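Local structure of SusD superfamily protein (Parabacteroides distasonis, 3OTN) at residues G39-N43 and N59-N63; G274-Y278 and A344-K350; F291-F295 and Y415-Y420. The protein probably binds carbohydrate or another nutrient at the bacterial outer membrane. The contacts are given in a common frame with arbitrary orientation. Numbering follows the deposited sequence.

Contacts 1 and 3 are mostly buried. Contact 2 lies farther out, about 25 Å from the centre of the chain to its own centre, and is only partly buried. Contact 1 joins a short strand and its connecting loop to another loop, all in the N-terminal part of the chain. Contacts 2 and 3 each join a piece before residue 300 to a later helix end, and their segments alternate along the sequence. None of the three touches another; contacts 1 and 2 come nearest, about 9 Å between nearest atoms. The chemistry differs. Contact 1 rests on polar turns, a tryptophan and a thiol, contact 2 on a backbone hydrogen bond, a water and small apolar groups, contact 3 on clustered aromatic rings.

Contact 1 (G39-N43 and N59-N63); sequences GWGCN and NSQSN
Trp40 lays the edge of its indole against the side chain of Asn59, with CE3 of Trp40 2.9 Å from OD1 of Asn59, near the ring plane. Its chi1 is t and chi2 is 56°. Trp40 CB also meets Gln61 CB at 3.8 Å; the m, m side chain of Gln61 starts toward the other segment, but its end leads away. The backbone register is Trp40 to Gln61, 5.5 Å between CA atoms, and Cys42 to Ser62, 5.3 Å. Two glycines shape the first segment. Gly39 has phi/psi 122/-180, a conformation that calls for glycine. Gly41 has 62/33, a positive phi that favours glycine. Cys42 is extended, with chi1 m, and sets its SG 3.3 Å from Gln61 O and 3.6 Å from Ser62 CA. Residues 60-62 have helical angles, in a turn from Asn59 to Ser62. Ser62 OG (chi1 p) donates to Asn59 O at 2.5 Å, and Ser62 N donates to the same oxygen at 3.3 Å. Asn59 (chi1 t) closes an Asx turn, its OD1 accepting from Gln61 N at 3.3 Å. Its ND2 is hydrogen-bonded to Ser284. No hydrogen bond links the two segments. Tyr282 packs edge-to-face with Trp40. The link between antiparallel strands 36-37 and 42-43, with the start of 42-43, packs on the turn that leads from strand 55-56 to helix 64-68.

Contact 2 (G274-Y278 and A344-K350); sequences GISAY and AVDNTAK
The register pairs Ser276 with Val345, 4.8 Å between CA atoms, and Tyr278 with Ala349, 5.1 Å. A backbone hydrogen bond accompanies it: Ala277 N donates to Val345 O at 2.8 Å. Ser276 CA approaches that oxygen at 3.3 Å as a CA-H...O contact. A water bridges Ile275 O (2.6 Å) and Asp346 OD1 (2.9 Å); this carboxylate also bonds Tyr312. Apolar contacts follow. Ala277 CB points toward the helix end and lies 4.2 Å from Ala349 CB. Ser276 CB meets Val345 CG1 at 3.6 Å. Tyr278, chi1 m and chi2 -79°, brings CD1 to 3.8 Å from Ala349 CB. It also makes a CH-pi contact: Ala349 CA is 4.0 Å from the ring centroid, over its face. Tyr278 OH is in van der Waals contact with Ala344 CB at 3.6 Å. Within 344-350, Ala349 N donates to Ala344 O at 2.7 Å, closing a pi-type turn. Ala349 leaves the helix at phi/psi 60/29. Lys350 N donates to Thr348 OG1 at 3.3 Å, an ST turn. Together these features describe an irregular loop docked on a helix C-terminus with a pi-type last turn.

Contact 3 (F291-F295 and Y415-Y420); sequences FVESF and YFDLCY
Phe416 and Phe291 carry most of this contact, with Phe295 third. Phe416 (chi1 m, chi2 -47°) lies near the end of helix 403-418, and its CA is 7.0 Å from that of Phe295. The rings of Phe295 and Phe416 are obliquely paired, centroids 4.5 Å apart and planes at 42°. Phe295, chi1 m and chi2 69°, brings CE2 to 3.6 Å from Phe416 CB and also from Phe416 O, a buried carbonyl that has no polar partner. Ser294 OG lies 3.6 Å from Phe416 CE1, near the ring plane. Ser294 and Phe295 follow helix 289-292, and Val292 to Phe295 form a type I beta turn. Ser294 N donates to Phe291 O at 3.1 Å, and Ser294 OG (chi1 p) donates to the same oxygen at 2.6 Å. Two helix ends meet here through an aromatic cluster, within the SusD family portion of the chain.

Phe291 (chi1 t, chi2 58°) points toward 415-420. Its CE1 is 4.2 Å from Phe416 CD1 and 4.3 Å from Tyr415 CD2. CE2 of Phe291 meets Cys419 CB at 3.7 Å, and Cys419 SG (chi1 p) sits at the ring edge, 5.5 Å from the Phe291 centroid. Tyr420, at phi/psi 67/22, places OH 3.2 Å from Phe291 CD2, and that hydroxyl is hydrogen-bonded to Lys54 O. Met424 of helix 424-431 packs against Phe291, Tyr415 and Cys419.

Contact 1 (G39-N43 and N59-N63)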
ATOM      1  N   GLY A  39       9.548  14.187 -12.573  1.00 36.93           N
ATOM      2  CA  GLY A  39       8.529  15.185 -12.329  1.00 40.08           C
ATOM      3  C   GLY A  39       8.822  15.829 -10.990  1.00 46.08           C
ATOM      4  O   GLY A  39       9.765  15.427 -10.322  1.00 50.11           O
ATOM      5  N   TRP A  40       7.996  16.780 -10.574  1.00 47.42           N
ATOM      6  CA  TRP A  40       8.211  17.438  -9.303  1.00 49.08           C
ATOM      7  C   TRP A  40       7.228  16.887  -8.332  1.00 41.70           C
ATOM      8  O   TRP A  40       6.014  16.950  -8.556  1.00 41.97           O
ATOM      9  CB  TRP A  40       8.003  18.947  -9.395  1.00 53.87           C
ATOM     10  CG  TRP A  40       8.526  19.731  -8.201  1.00 59.55           C
ATOM     11  CD1 TRP A  40       9.812  19.745  -7.665  1.00 63.44           C
ATOM     12  CD2 TRP A  40       7.757  20.620  -7.405  1.00 60.96           C
ATOM     13  NE1 TRP A  40       9.859  20.598  -6.580  1.00 66.46           N
ATOM     14  CE2 TRP A  40       8.612  21.147  -6.401  1.00 66.75           C
ATOM     15  CE3 TRP A  40       6.423  21.020  -7.436  1.00 56.22           C
ATOM     16  CZ2 TRP A  40       8.157  22.058  -5.444  1.00 66.47           C
ATOM     17  CZ3 TRP A  40       5.969  21.904  -6.499  1.00 61.37           C
ATOM     18  CH2 TRP A  40       6.832  22.427  -5.514  1.00 65.78           C
ATOM     19  N   GLY A  41       7.749  16.350  -7.238  1.00 35.62           N
ATOM     20  CA  GLY A  41       6.885  15.748  -6.247  1.00 29.48           C
ATOM     21  C   GLY A  41       6.115  14.561  -6.789  1.00 22.36           C
ATOM     22  O   GLY A  41       5.024  14.326  -6.363  1.00 23.77           O
ATOM     23  N   CYS A  42       6.699  13.808  -7.720  1.00 21.99           N
ATOM     24  CA  CYS A  42       6.056  12.595  -8.281  1.00 20.33           C
ATOM     25  C   CYS A  42       6.639  11.366  -7.577  1.00 17.35           C
ATOM     26  O   CYS A  42       7.841  11.254  -7.375  1.00 17.09           O
ATOM     27  CB  CYS A  42       6.309  12.493  -9.797  1.00 23.21           C
ATOM     28  SG  CYS A  42       5.469  13.806 -10.729  1.00 26.69           S
ATOM     29  N   ASN A  43       5.778  10.441  -7.228  1.00 15.96           N
ATOM     30  CA  ASN A  43       6.164   9.254  -6.457  1.00 16.32           C
ATOM     31  C   ASN A  43       5.178   8.195  -6.812  1.00 16.46           C
ATOM     32  O   ASN A  43       4.009   8.520  -7.037  1.00 16.21           O
ATOM     33  CB  ASN A  43       6.130   9.589  -4.962  1.00 14.27           C
ATOM     34  CG  ASN A  43       6.595   8.417  -4.060  1.00 20.10           C
ATOM     35  OD1 ASN A  43       5.975   7.366  -4.025  1.00 17.26           O
ATOM     36  ND2 ASN A  43       7.705   8.618  -3.329  1.00 16.60           N
ATOM     37  N   ASN A  59       0.379  20.638  -6.966  1.00 46.60           N
ATOM     38  CA  ASN A  59       1.598  20.511  -7.766  1.00 46.32           C
ATOM     39  C   ASN A  59       1.202  20.087  -9.199  1.00 49.46           C
ATOM     40  O   ASN A  59       0.799  18.947  -9.442  1.00 52.39           O
ATOM     41  CB  ASN A  59       2.492  19.466  -7.092  1.00 43.62           C
ATOM     42  CG  ASN A  59       3.733  19.027  -7.939  1.00 50.15           C
ATOM     43  OD1 ASN A  59       4.231  19.736  -8.839  1.00 50.08           O
ATOM     44  ND2 ASN A  59       4.243  17.833  -7.612  1.00 50.53           N
ATOM     45  N   SER A  60       1.353  21.020 -10.125  1.00 49.80           N
ATOM     46  CA  SER A  60       1.007  20.869 -11.557  1.00 48.18           C
ATOM     47  C   SER A  60       1.771  19.769 -12.335  1.00 46.06           C
ATOM     48  O   SER A  60       1.286  19.248 -13.354  1.00 40.88           O
ATOM     49  CB  SER A  60       1.273  22.226 -12.246  1.00 47.73           C
ATOM     50  OG  SER A  60       2.670  22.558 -12.191  1.00 46.80           O
ATOM     51  N   GLN A  61       2.980  19.472 -11.864  1.00 43.83           N
ATOM     52  CA  GLN A  61       3.861  18.487 -12.489  1.00 47.53           C
ATOM     53  C   GLN A  61       3.549  17.035 -12.109  1.00 44.40           C
ATOM     54  O   GLN A  61       4.137  16.127 -12.685  1.00 44.89           O
ATOM     55  CB  GLN A  61       5.316  18.779 -12.103  1.00 48.51           C
ATOM     56  CG  GLN A  61       5.758  20.181 -12.478  1.00 51.41           C
ATOM     57  CD  GLN A  61       5.814  20.361 -13.982  1.00 55.03           C
ATOM     58  OE1 GLN A  61       6.692  19.807 -14.644  1.00 50.11           O
ATOM     59  NE2 GLN A  61       4.859  21.115 -14.530  1.00 49.04           N
ATOM     60  N   SER A  62       2.671  16.836 -11.124  1.00 44.17           N
ATOM     61  CA  SER A  62       2.312  15.491 -10.616  1.00 42.18           C
ATOM     62  C   SER A  62       1.355  14.735 -11.522  1.00 44.09           C
ATOM     63  O   SER A  62       1.070  13.556 -11.260  1.00 48.03           O
ATOM     64  CB  SER A  62       1.704  15.571  -9.221  1.00 37.50           C
ATOM     65  OG  SER A  62       0.590  16.450  -9.176  1.00 36.23           O
ATOM     66  N   ASN A  63       0.852  15.406 -12.563  1.00 42.69           N
ATOM     67  CA  ASN A  63      -0.102  14.819 -13.507  1.00 44.07           C
ATOM     68  C   ASN A  63      -1.404  14.440 -12.801  1.00 40.01           C
ATOM     69  O   ASN A  63      -2.161  13.638 -13.353  1.00 42.98           O
ATOM     70  CB  ASN A  63       0.516  13.608 -14.267  1.00 44.40           C
ATOM     71  CG  ASN A  63      -0.335  13.129 -15.467  1.00 52.18           C
ATOM     72  OD1 ASN A  63      -1.042  13.932 -16.083  1.00 53.36           O
ATOM     73  ND2 ASN A  63      -0.246  11.815 -15.802  1.00 30.08           N
TER

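Contact 2 (G274-Y278 and A344-K350)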
ATOM      1  N   GLY A 274       7.294  26.903   2.963  1.00 30.74           N
ATOM      2  CA  GLY A 274       8.406  27.267   3.826  1.00 29.51           C
ATOM      3  C   GLY A 274       8.298  26.788   5.264  1.00 27.89           C
ATOM      4  O   GLY A 274       9.019  27.315   6.114  1.00 26.54           O
ATOM      5  N   ILE A 275       7.441  25.779   5.533  1.00 25.44           N
ATOM      6  CA  ILE A 275       7.291  25.227   6.887  1.00 24.62           C
ATOM      7  C   ILE A 275       8.381  24.231   7.298  1.00 23.91           C
ATOM      8  O   ILE A 275       8.406  23.823   8.451  1.00 25.55           O
ATOM      9  CB  ILE A 275       5.895  24.533   7.112  1.00 23.79           C
ATOM     10  CG1 ILE A 275       5.719  23.267   6.245  1.00 25.92           C
ATOM     11  CG2 ILE A 275       4.770  25.581   6.912  1.00 29.65           C
ATOM     12  CD1 ILE A 275       4.678  22.237   6.822  1.00 23.67           C
ATOM     13  N   SER A 276       9.235  23.843   6.351  1.00 22.18           N
ATOM     14  CA  SER A 276      10.197  22.755   6.506  1.00 22.28           C
ATOM     15  C   SER A 276      11.632  23.127   6.169  1.00 23.78           C
ATOM     16  O   SER A 276      11.900  24.192   5.606  1.00 23.59           O
ATOM     17  CB  SER A 276       9.803  21.572   5.625  1.00 22.20           C
ATOM     18  OG  SER A 276      10.267  21.737   4.311  1.00 20.45           O
ATOM     19  N   ALA A 277      12.534  22.204   6.515  1.00 24.11           N
ATOM     20  CA  ALA A 277      13.989  22.303   6.264  1.00 24.24           C
ATOM     21  C   ALA A 277      14.328  21.878   4.844  1.00 23.97           C
ATOM     22  O   ALA A 277      15.430  22.105   4.384  1.00 23.13           O
ATOM     23  CB  ALA A 277      14.780  21.412   7.257  1.00 22.48           C
ATOM     24  N   TYR A 278      13.390  21.228   4.159  1.00 24.42           N
ATOM     25  CA  TYR A 278      13.606  20.830   2.770  1.00 24.76           C
ATOM     26  C   TYR A 278      13.755  22.062   1.874  1.00 28.81           C
ATOM     27  O   TYR A 278      13.194  23.117   2.175  1.00 26.04           O
ATOM     28  CB  TYR A 278      12.440  19.993   2.275  1.00 24.25           C
ATOM     29  CG  TYR A 278      12.312  18.658   2.967  1.00 21.81           C
ATOM     30  CD1 TYR A 278      13.127  17.585   2.600  1.00 22.92           C
ATOM     31  CD2 TYR A 278      11.368  18.454   3.974  1.00 19.55           C
ATOM     32  CE1 TYR A 278      13.032  16.346   3.249  1.00 25.17           C
ATOM     33  CE2 TYR A 278      11.246  17.216   4.620  1.00 21.15           C
ATOM     34  CZ  TYR A 278      12.082  16.158   4.256  1.00 23.68           C
ATOM     35  OH  TYR A 278      11.946  14.915   4.891  1.00 23.63           O
ATOM     36  N   ALA A 344      12.646  15.258  10.655  1.00 17.30           N
ATOM     37  CA  ALA A 344      13.009  15.469   9.255  1.00 17.92           C
ATOM     38  C   ALA A 344      12.541  16.854   8.775  1.00 19.36           C
ATOM     39  O   ALA A 344      13.310  17.612   8.138  1.00 18.86           O
ATOM     40  CB  ALA A 344      12.459  14.337   8.371  1.00 14.62           C
ATOM     41  N   VAL A 345      11.309  17.198   9.128  1.00 19.57           N
ATOM     42  CA  VAL A 345      10.692  18.434   8.643  1.00 20.36           C
ATOM     43  C   VAL A 345      11.317  19.642   9.322  1.00 20.75           C
ATOM     44  O   VAL A 345      11.606  20.620   8.650  1.00 24.10           O
ATOM     45  CB  VAL A 345       9.142  18.427   8.817  1.00 22.55           C
ATOM     46  CG1 VAL A 345       8.489  19.804   8.409  1.00 18.52           C
ATOM     47  CG2 VAL A 345       8.515  17.267   8.025  1.00 20.91           C
ATOM     48  N   ASP A 346      11.479  19.595  10.640  1.00 20.78           N
ATOM     49  CA  ASP A 346      11.997  20.728  11.393  1.00 22.51           C
ATOM     50  C   ASP A 346      13.504  20.914  11.320  1.00 21.91           C
ATOM     51  O   ASP A 346      13.985  22.047  11.473  1.00 22.05           O
ATOM     52  CB  ASP A 346      11.640  20.636  12.883  1.00 23.09           C
ATOM     53  CG  ASP A 346      10.157  20.780  13.169  1.00 28.53           C
ATOM     54  OD1 ASP A 346       9.360  21.173  12.293  1.00 26.76           O
ATOM     55  OD2 ASP A 346       9.788  20.485  14.319  1.00 27.58           O
ATOM     56  N   ASN A 347      14.268  19.842  11.116  1.00 22.03           N
ATOM     57  CA  ASN A 347      15.704  19.910  11.349  0.50 21.87           C
ATOM     58  C   ASN A 347      16.551  19.321  10.210  1.00 23.16           C
ATOM     59  O   ASN A 347      17.337  20.029   9.605  1.00 24.58           O
ATOM     60  CB  ASN A 347      15.995  19.243  12.704  0.50 23.61           C
ATOM     61  CG  ASN A 347      17.432  19.393  13.145  0.50 21.50           C
ATOM     62  OD1 ASN A 347      18.347  19.104  12.380  0.50 20.89           O
ATOM     63  ND2 ASN A 347      17.643  19.827  14.397  0.50 21.56           N
ATOM     64  N   THR A 348      16.381  18.033   9.920  1.00 19.78           N
ATOM     65  CA  THR A 348      17.385  17.371   9.092  1.00 18.65           C
ATOM     66  C   THR A 348      17.121  17.306   7.598  1.00 20.61           C
ATOM     67  O   THR A 348      18.074  17.174   6.870  1.00 20.52           O
ATOM     68  CB  THR A 348      17.628  15.927   9.565  1.00 17.80           C
ATOM     69  OG1 THR A 348      16.443  15.161   9.358  1.00 18.62           O
ATOM     70  CG2 THR A 348      18.044  15.894  11.069  1.00 19.29           C
ATOM     71  N   ALA A 349      15.855  17.304   7.161  1.00 21.08           N
ATOM     72  CA  ALA A 349      15.506  17.095   5.735  1.00 23.30           C
ATOM     73  C   ALA A 349      15.985  15.733   5.207  1.00 23.51           C
ATOM     74  O   ALA A 349      16.237  15.560   4.017  1.00 23.37           O
ATOM     75  CB  ALA A 349      16.051  18.279   4.849  1.00 21.40           C
ATOM     76  N   LYS A 350      16.064  14.751   6.115  1.00 21.33           N
ATOM     77  CA  LYS A 350      16.500  13.397   5.812  1.00 22.73           C
ATOM     78  C   LYS A 350      15.678  12.428   6.663  1.00 20.26           C
ATOM     79  O   LYS A 350      16.084  12.049   7.778  1.00 20.41           O
ATOM     80  CB  LYS A 350      17.999  13.200   6.108  1.00 18.41           C
ATOM     81  CG  LYS A 350      18.974  14.024   5.293  1.00 27.91           C
ATOM     82  CD  LYS A 350      20.407  13.621   5.635  1.00 25.49           C
ATOM     83  CE  LYS A 350      21.442  14.517   4.981  1.00 28.80           C
ATOM     84  NZ  LYS A 350      22.794  14.191   5.460  1.00 26.46           N
TER
HETATM   85  O   HOH W   1       9.834  23.416  10.562  1.00 28.79           O

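Contact 3 (F291-F295 and Y415-Y420)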
ATOM      1  N   PHE A 291     -13.618  14.639   2.286  1.00 22.90           N
ATOM      2  CA  PHE A 291     -13.218  13.463   3.031  1.00 21.75           C
ATOM      3  C   PHE A 291     -12.939  13.781   4.479  1.00 20.67           C
ATOM      4  O   PHE A 291     -13.376  13.043   5.371  1.00 20.12           O
ATOM      5  CB  PHE A 291     -12.014  12.763   2.419  1.00 20.42           C
ATOM      6  CG  PHE A 291     -11.615  11.503   3.151  1.00 22.02           C
ATOM      7  CD1 PHE A 291     -12.518  10.462   3.301  1.00 23.16           C
ATOM      8  CD2 PHE A 291     -10.343  11.376   3.714  1.00 19.78           C
ATOM      9  CE1 PHE A 291     -12.154   9.283   3.976  1.00 27.78           C
ATOM     10  CE2 PHE A 291      -9.971  10.223   4.393  1.00 22.86           C
ATOM     11  CZ  PHE A 291     -10.874   9.161   4.519  1.00 25.26           C
ATOM     12  N   VAL A 292     -12.200  14.860   4.728  1.00 21.68           N
ATOM     13  CA  VAL A 292     -11.866  15.220   6.103  1.00 20.59           C
ATOM     14  C   VAL A 292     -13.159  15.447   6.894  1.00 22.96           C
ATOM     15  O   VAL A 292     -13.305  14.961   8.029  1.00 25.61           O
ATOM     16  CB  VAL A 292     -10.929  16.435   6.152  1.00 21.98           C
ATOM     17  CG1 VAL A 292     -10.788  16.981   7.592  1.00 22.75           C
ATOM     18  CG2 VAL A 292      -9.543  16.061   5.563  1.00 23.68           C
ATOM     19  N   GLU A 293     -14.123  16.133   6.277  1.00 23.21           N
ATOM     20  CA  GLU A 293     -15.367  16.484   6.972  1.00 25.24           C
ATOM     21  C   GLU A 293     -16.360  15.305   7.067  1.00 26.18           C
ATOM     22  O   GLU A 293     -17.388  15.460   7.689  1.00 26.38           O
ATOM     23  CB  GLU A 293     -15.977  17.742   6.336  1.00 26.31           C
ATOM     24  CG  GLU A 293     -15.000  18.923   6.570  1.00 31.75           C
ATOM     25  CD  GLU A 293     -15.428  20.261   6.025  1.00 36.68           C
ATOM     26  OE1 GLU A 293     -16.441  20.320   5.303  1.00 33.95           O
ATOM     27  OE2 GLU A 293     -14.724  21.252   6.358  1.00 37.08           O
ATOM     28  N   SER A 294     -16.030  14.147   6.463  1.00 25.05           N
ATOM     29  CA  SER A 294     -16.860  12.923   6.526  1.00 26.42           C
ATOM     30  C   SER A 294     -16.659  12.053   7.765  1.00 27.33           C
ATOM     31  O   SER A 294     -17.451  11.140   8.005  1.00 25.18           O
ATOM     32  CB  SER A 294     -16.637  12.042   5.281  1.00 27.60           C
ATOM     33  OG  SER A 294     -15.404  11.345   5.276  1.00 22.38           O
ATOM     34  N   PHE A 295     -15.578  12.291   8.511  1.00 27.31           N
ATOM     35  CA  PHE A 295     -15.306  11.561   9.744  1.00 28.02           C
ATOM     36  C   PHE A 295     -16.386  11.876  10.781  1.00 29.84           C
ATOM     37  O   PHE A 295     -16.908  12.974  10.814  1.00 27.66           O
ATOM     38  CB  PHE A 295     -13.953  11.943  10.353  1.00 28.96           C
ATOM     39  CG  PHE A 295     -12.761  11.355   9.645  1.00 20.67           C
ATOM     40  CD1 PHE A 295     -12.408  11.781   8.370  1.00 20.61           C
ATOM     41  CD2 PHE A 295     -11.920  10.452  10.306  1.00 25.33           C
ATOM     42  CE1 PHE A 295     -11.288  11.270   7.736  1.00 24.85           C
ATOM     43  CE2 PHE A 295     -10.799   9.937   9.676  1.00 21.33           C
ATOM     44  CZ  PHE A 295     -10.477  10.346   8.399  1.00 24.42           C
ATOM     45  N   TYR A 415     -11.413   3.080   5.609  1.00 19.77           N
ATOM     46  CA  TYR A 415     -11.255   4.398   5.018  1.00 19.86           C
ATOM     47  C   TYR A 415     -10.632   5.363   6.045  1.00 19.09           C
ATOM     48  O   TYR A 415      -9.648   6.048   5.760  1.00 19.81           O
ATOM     49  CB  TYR A 415     -12.589   4.986   4.555  1.00 20.79           C
ATOM     50  CG  TYR A 415     -13.037   4.555   3.157  1.00 19.19           C
ATOM     51  CD1 TYR A 415     -13.424   3.241   2.890  1.00 18.68           C
ATOM     52  CD2 TYR A 415     -13.130   5.482   2.125  1.00 22.59           C
ATOM     53  CE1 TYR A 415     -13.888   2.855   1.625  1.00 23.45           C
ATOM     54  CE2 TYR A 415     -13.580   5.111   0.871  1.00 21.61           C
ATOM     55  CZ  TYR A 415     -13.968   3.818   0.623  1.00 22.77           C
ATOM     56  OH  TYR A 415     -14.386   3.489  -0.633  1.00 23.41           O
ATOM     57  N   PHE A 416     -11.207   5.391   7.237  1.00 21.27           N
ATOM     58  CA  PHE A 416     -10.824   6.376   8.229  1.00 20.36           C
ATOM     59  C   PHE A 416      -9.462   6.129   8.856  1.00 20.48           C
ATOM     60  O   PHE A 416      -8.734   7.104   9.100  1.00 20.71           O
ATOM     61  CB  PHE A 416     -11.878   6.535   9.302  1.00 22.29           C
ATOM     62  CG  PHE A 416     -13.239   7.034   8.775  1.00 22.52           C
ATOM     63  CD1 PHE A 416     -13.328   8.119   7.891  1.00 23.97           C
ATOM     64  CD2 PHE A 416     -14.403   6.447   9.207  1.00 23.02           C
ATOM     65  CE1 PHE A 416     -14.584   8.570   7.435  1.00 26.13           C
ATOM     66  CE2 PHE A 416     -15.661   6.895   8.760  1.00 21.39           C
ATOM     67  CZ  PHE A 416     -15.736   7.960   7.878  1.00 19.81           C
ATOM     68  N   ASP A 417      -9.143   4.875   9.155  1.00 20.65           N
ATOM     69  CA  ASP A 417      -7.903   4.529   9.850  1.00 20.39           C
ATOM     70  C   ASP A 417      -6.723   4.327   8.912  1.00 22.41           C
ATOM     71  O   ASP A 417      -5.582   4.678   9.259  1.00 18.98           O
ATOM     72  CB  ASP A 417      -8.071   3.273  10.720  1.00 19.04           C
ATOM     73  CG  ASP A 417      -7.456   3.431  12.093  1.00 22.77           C
ATOM     74  OD1 ASP A 417      -7.905   4.372  12.775  1.00 23.81           O
ATOM     75  OD2 ASP A 417      -6.531   2.656  12.472  1.00 26.19           O
ATOM     76  N   LEU A 418      -6.990   3.751   7.739  1.00 20.03           N
ATOM     77  CA  LEU A 418      -5.933   3.477   6.764  1.00 19.36           C
ATOM     78  C   LEU A 418      -5.800   4.496   5.613  1.00 18.06           C
ATOM     79  O   LEU A 418      -5.131   4.225   4.616  1.00 20.63           O
ATOM     80  CB  LEU A 418      -6.119   2.064   6.200  1.00 19.55           C
ATOM     81  CG  LEU A 418      -6.371   0.979   7.270  1.00 23.56           C
ATOM     82  CD1 LEU A 418      -6.626  -0.365   6.590  1.00 16.46           C
ATOM     83  CD2 LEU A 418      -5.170   0.900   8.220  1.00 20.71           C
ATOM     84  N   CYS A 419      -6.425   5.662   5.723  1.00 18.38           N
ATOM     85  CA  CYS A 419      -6.382   6.610   4.624  1.00 18.18           C
ATOM     86  C   CYS A 419      -4.961   7.014   4.243  1.00 17.27           C
ATOM     87  O   CYS A 419      -4.124   7.221   5.114  1.00 17.93           O
ATOM     88  CB  CYS A 419      -7.179   7.877   4.946  1.00 18.62           C
ATOM     89  SG  CYS A 419      -6.756   8.689   6.540  1.00 22.11           S
ATOM     90  N   TYR A 420      -4.742   7.148   2.932  1.00 17.79           N
ATOM     91  CA  TYR A 420      -3.508   7.622   2.339  1.00 17.10           C
ATOM     92  C   TYR A 420      -2.345   6.674   2.541  1.00 18.95           C
ATOM     93  O   TYR A 420      -1.191   7.105   2.456  1.00 18.79           O
ATOM     94  CB  TYR A 420      -3.187   9.058   2.796  1.00 18.79           C
ATOM     95  CG  TYR A 420      -4.415   9.965   2.594  1.00 12.77           C
ATOM     96  CD1 TYR A 420      -4.941  10.163   1.324  1.00 20.34           C
ATOM     97  CD2 TYR A 420      -5.060  10.551   3.663  1.00 17.97           C
ATOM     98  CE1 TYR A 420      -6.075  10.951   1.123  1.00 19.83           C
ATOM     99  CE2 TYR A 420      -6.214  11.339   3.474  1.00 21.13           C
ATOM    100  CZ  TYR A 420      -6.706  11.527   2.196  1.00 18.41           C
ATOM    101  OH  TYR A 420      -7.830  12.307   1.962  1.00 23.23           O
TER